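Local coordinates for protein geranyltranstransferase (Campylobacter jejuni, PDB 3NPK) that probably condenses geranyl diphosphate with isopentenyl diphosphate to give farnesyl diphosphate, releasing pyrophosphate, in isoprenoid biosynthesis, at residues 149-154 with 169-174. Sequence-based numbering, arbitrary orientation.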
ATOM      1  N   ILE A 149      12.902   1.202  -0.959  1.00 10.41           N
ATOM      2  CA  ILE A 149      14.305   0.777  -0.969  1.00  9.89           C
ATOM      3  C   ILE A 149      15.197   1.945  -0.535  1.00  9.53           C
ATOM      4  O   ILE A 149      16.211   1.736   0.132  1.00  9.93           O
ATOM      5  CB  ILE A 149      14.771   0.146  -2.316  1.00 10.18           C
ATOM      6  CG1 ILE A 149      16.140  -0.537  -2.143  1.00 11.37           C
ATOM      7  CG2 ILE A 149      14.866   1.180  -3.422  1.00 11.21           C
ATOM      8  CD1 ILE A 149      16.148  -1.690  -1.142  1.00 13.44           C
ATOM      9  N   GLY A 150      14.831   3.176  -0.905  1.00  9.70           N
ATOM     10  CA  GLY A 150      15.551   4.349  -0.439  1.00  9.88           C
ATOM     11  C   GLY A 150      15.580   4.457   1.079  1.00 11.02           C
ATOM     12  O   GLY A 150      16.626   4.693   1.695  1.00 11.80           O
ATOM     13  N   GLN A 151      14.426   4.271   1.700  1.00  9.96           N
ATOM     14  CA  GLN A 151      14.366   4.298   3.158  1.00 11.06           C
ATOM     15  C   GLN A 151      15.119   3.131   3.811  1.00 10.25           C
ATOM     16  O   GLN A 151      15.813   3.317   4.826  1.00 11.07           O
ATOM     17  CB  GLN A 151      12.911   4.303   3.634  1.00 13.51           C
ATOM     18  CG  GLN A 151      12.753   4.319   5.156  1.00 15.99           C
ATOM     19  CD  GLN A 151      13.319   5.569   5.875  1.00 20.17           C
ATOM     20  OE1 GLN A 151      14.009   6.404   5.290  1.00 22.74           O
ATOM     21  NE2 GLN A 151      13.032   5.670   7.177  1.00 20.44           N
ATOM     22  N   ALA A 152      15.018   1.936   3.230  1.00 10.10           N
ATOM     23  CA  ALA A 152      15.749   0.790   3.788  1.00  9.26           C
ATOM     24  C   ALA A 152      17.254   1.057   3.751  1.00  9.28           C
ATOM     25  O   ALA A 152      17.983   0.771   4.714  1.00 11.17           O
ATOM     26  CB  ALA A 152      15.412  -0.500   3.019  1.00  9.76           C
ATOM     27  N   ILE A 153      17.721   1.603   2.632  1.00  9.82           N
ATOM     28  CA  ILE A 153      19.133   1.939   2.508  1.00 10.43           C
ATOM     29  C   ILE A 153      19.519   3.039   3.507  1.00 11.11           C
ATOM     30  O   ILE A 153      20.540   2.940   4.199  1.00 12.30           O
ATOM     31  CB  ILE A 153      19.456   2.337   1.063  1.00 11.79           C
ATOM     32  CG1 ILE A 153      19.436   1.076   0.196  1.00 12.09           C
ATOM     33  CG2 ILE A 153      20.818   3.055   0.955  1.00 11.83           C
ATOM     34  CD1 ILE A 153      19.531   1.336  -1.310  1.00 12.18           C
ATOM     35  N   ASP A 154      18.701   4.083   3.596  1.00 11.58           N
ATOM     36  CA  ASP A 154      18.976   5.179   4.536  1.00 12.77           C
ATOM     37  C   ASP A 154      19.115   4.658   5.977  1.00 12.22           C
ATOM     38  O   ASP A 154      20.069   5.006   6.704  1.00 13.30           O
ATOM     39  CB  ASP A 154      17.859   6.220   4.454  1.00 14.72           C
ATOM     40  CG  ASP A 154      18.267   7.590   4.997  1.00 21.62           C
ATOM     41  OD1 ASP A 154      19.464   7.946   4.978  1.00 23.73           O
ATOM     42  OD2 ASP A 154      17.367   8.319   5.434  1.00 26.40           O
ATOM     43  N   PHE A 169      22.302   7.314  -5.063  1.00 13.66           N
ATOM     44  CA  PHE A 169      21.302   6.252  -5.238  1.00 13.30           C
ATOM     45  C   PHE A 169      20.268   6.323  -4.113  1.00 11.99           C
ATOM     46  O   PHE A 169      19.049   6.276  -4.346  1.00 12.68           O
ATOM     47  CB  PHE A 169      22.003   4.878  -5.253  1.00 15.46           C
ATOM     48  CG  PHE A 169      21.081   3.707  -5.545  1.00 14.62           C
ATOM     49  CD1 PHE A 169      20.247   3.194  -4.549  1.00 14.67           C
ATOM     50  CD2 PHE A 169      21.060   3.104  -6.810  1.00 15.68           C
ATOM     51  CE1 PHE A 169      19.410   2.119  -4.803  1.00 15.07           C
ATOM     52  CE2 PHE A 169      20.228   2.018  -7.059  1.00 16.48           C
ATOM     53  CZ  PHE A 169      19.401   1.527  -6.053  1.00 16.26           C
ATOM     54  N   LEU A 170      20.774   6.428  -2.889  1.00 11.86           N
ATOM     55  CA  LEU A 170      19.915   6.507  -1.704  1.00 11.15           C
ATOM     56  C   LEU A 170      18.870   7.606  -1.877  1.00 12.11           C
ATOM     57  O   LEU A 170      17.673   7.359  -1.771  1.00 12.16           O
ATOM     58  CB  LEU A 170      20.794   6.754  -0.465  1.00 11.40           C
ATOM     59  CG  LEU A 170      20.164   6.811   0.927  1.00 11.56           C
ATOM     60  CD1 LEU A 170      21.303   6.768   1.944  1.00 12.80           C
ATOM     61  CD2 LEU A 170      19.290   8.054   1.150  1.00 14.17           C
ATOM     62  N   HIS A 171      19.325   8.822  -2.136  1.00 12.76           N
ATOM     63  CA  HIS A 171      18.413   9.958  -2.181  1.00 12.06           C
ATOM     64  C   HIS A 171      17.511   9.940  -3.400  1.00 11.38           C
ATOM     65  O   HIS A 171      16.353  10.344  -3.326  1.00 11.35           O
ATOM     66  CB  HIS A 171      19.197  11.266  -2.078  1.00 12.75           C
ATOM     67  CG  HIS A 171      19.647  11.550  -0.684  1.00 15.18           C
ATOM     68  ND1 HIS A 171      20.970  11.624  -0.303  1.00 19.95           N
ATOM     69  CD2 HIS A 171      18.919  11.740   0.441  1.00 16.52           C
ATOM     70  CE1 HIS A 171      21.035  11.861   0.995  1.00 18.79           C
ATOM     71  NE2 HIS A 171      19.803  11.950   1.466  1.00 20.77           N
ATOM     72  N   THR A 172      18.029   9.483  -4.530  1.00 11.04           N
ATOM     73  CA  THR A 172      17.183   9.423  -5.708  1.00 11.76           C
ATOM     74  C   THR A 172      16.009   8.489  -5.453  1.00 11.06           C
ATOM     75  O   THR A 172      14.898   8.773  -5.888  1.00 11.71           O
ATOM     76  CB  THR A 172      17.953   9.031  -6.969  1.00 14.42           C
ATOM     77  OG1 THR A 172      18.989   9.982  -7.178  1.00 18.00           O
ATOM     78  CG2 THR A 172      17.035   9.152  -8.183  1.00 14.72           C
ATOM     79  N   HIS A 173      16.232   7.401  -4.723  1.00 10.84           N
ATOM     80  CA  HIS A 173      15.153   6.461  -4.470  1.00 10.28           C
ATOM     81  C   HIS A 173      14.264   6.931  -3.326  1.00 10.31           C
ATOM     82  O   HIS A 173      13.030   6.856  -3.424  1.00 10.20           O
ATOM     83  CB  HIS A 173      15.704   5.042  -4.232  1.00 10.62           C
ATOM     84  CG  HIS A 173      16.197   4.393  -5.487  1.00 11.68           C
ATOM     85  ND1 HIS A 173      17.404   4.724  -6.069  1.00 12.94           N
ATOM     86  CD2 HIS A 173      15.633   3.459  -6.292  1.00 12.94           C
ATOM     87  CE1 HIS A 173      17.561   4.019  -7.178  1.00 13.71           C
ATOM     88  NE2 HIS A 173      16.504   3.238  -7.332  1.00 13.87           N
ATOM     89  N   LYS A 174      14.887   7.402  -2.238  1.00 10.17           N
ATOM     90  CA  LYS A 174      14.137   7.751  -1.038  1.00 10.95           C
ATOM     91  C   LYS A 174      13.172   8.920  -1.257  1.00 10.80           C
ATOM     92  O   LYS A 174      12.014   8.863  -0.822  1.00 11.89           O
ATOM     93  CB  LYS A 174      15.092   8.071   0.113  1.00 12.32           C
ATOM     94  CG  LYS A 174      14.366   8.405   1.401  1.00 15.14           C
ATOM     95  CD  LYS A 174      15.320   8.577   2.574  1.00 17.41           C
ATOM     96  CE  LYS A 174      14.495   8.916   3.806  1.00 22.19           C
ATOM     97  NZ  LYS A 174      15.268   9.538   4.896  1.00 26.32           N
TER
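Phe-169 meets Ile-153 at one corner of its ring: CE1 lies 3.6 Å from CD1 of Ile-153, the two side chains crossing at about a right angle. The ring also packs edge-to-face with Phe-23 of the second subunit, which touches Ile-153 too, so this end of the contact runs into the dimer interface. The next residue, Leu-170, slides past Ile-153 in the opposite direction, its CG 3.8 Å from Ile-153 CG2, while its two methyls reach the carboxylate and backbone of Asp-154. The helices, 147-156 and 164-189, belong to the all-helical polyprenyl synthetase fold; their local axes run roughly antiparallel (139°) and approach to 7.5 Å. Gly-150 sits where the backbones come nearest, its CA 3.6 Å from Lys-174 N, so main chain lies directly against main chain. His-173 turns its CB to the same glycine and sets CD2 beside Ile-149 CG2. A bond from ND1 to Phe-169 O (2.8 Å, N-H...O angle 155°), close to the imidazole plane, helps fix the ring's rotation, and this carbonyl also accepts the backbone N of His-173 from its other face; CE1 meanwhile rests over the centre of the Phe-169 ring. Lys-174, with CG anti to the backbone N (chi1 -178°) and the chain extended beyond it, runs over Gly-150 and Gln-151 to Asp-154. There NZ donates to Asp-154 OD2 in a salt bridge whose modelled 2.5 Å is doubtfully short. Gln-151 OE1 lies 3.0 Å from Lys-174 CE, but its angle to NZ is too poor for a hydrogen bond; the lysine side chain stays about 9 Å from the bound pyrophosphate, not touching it.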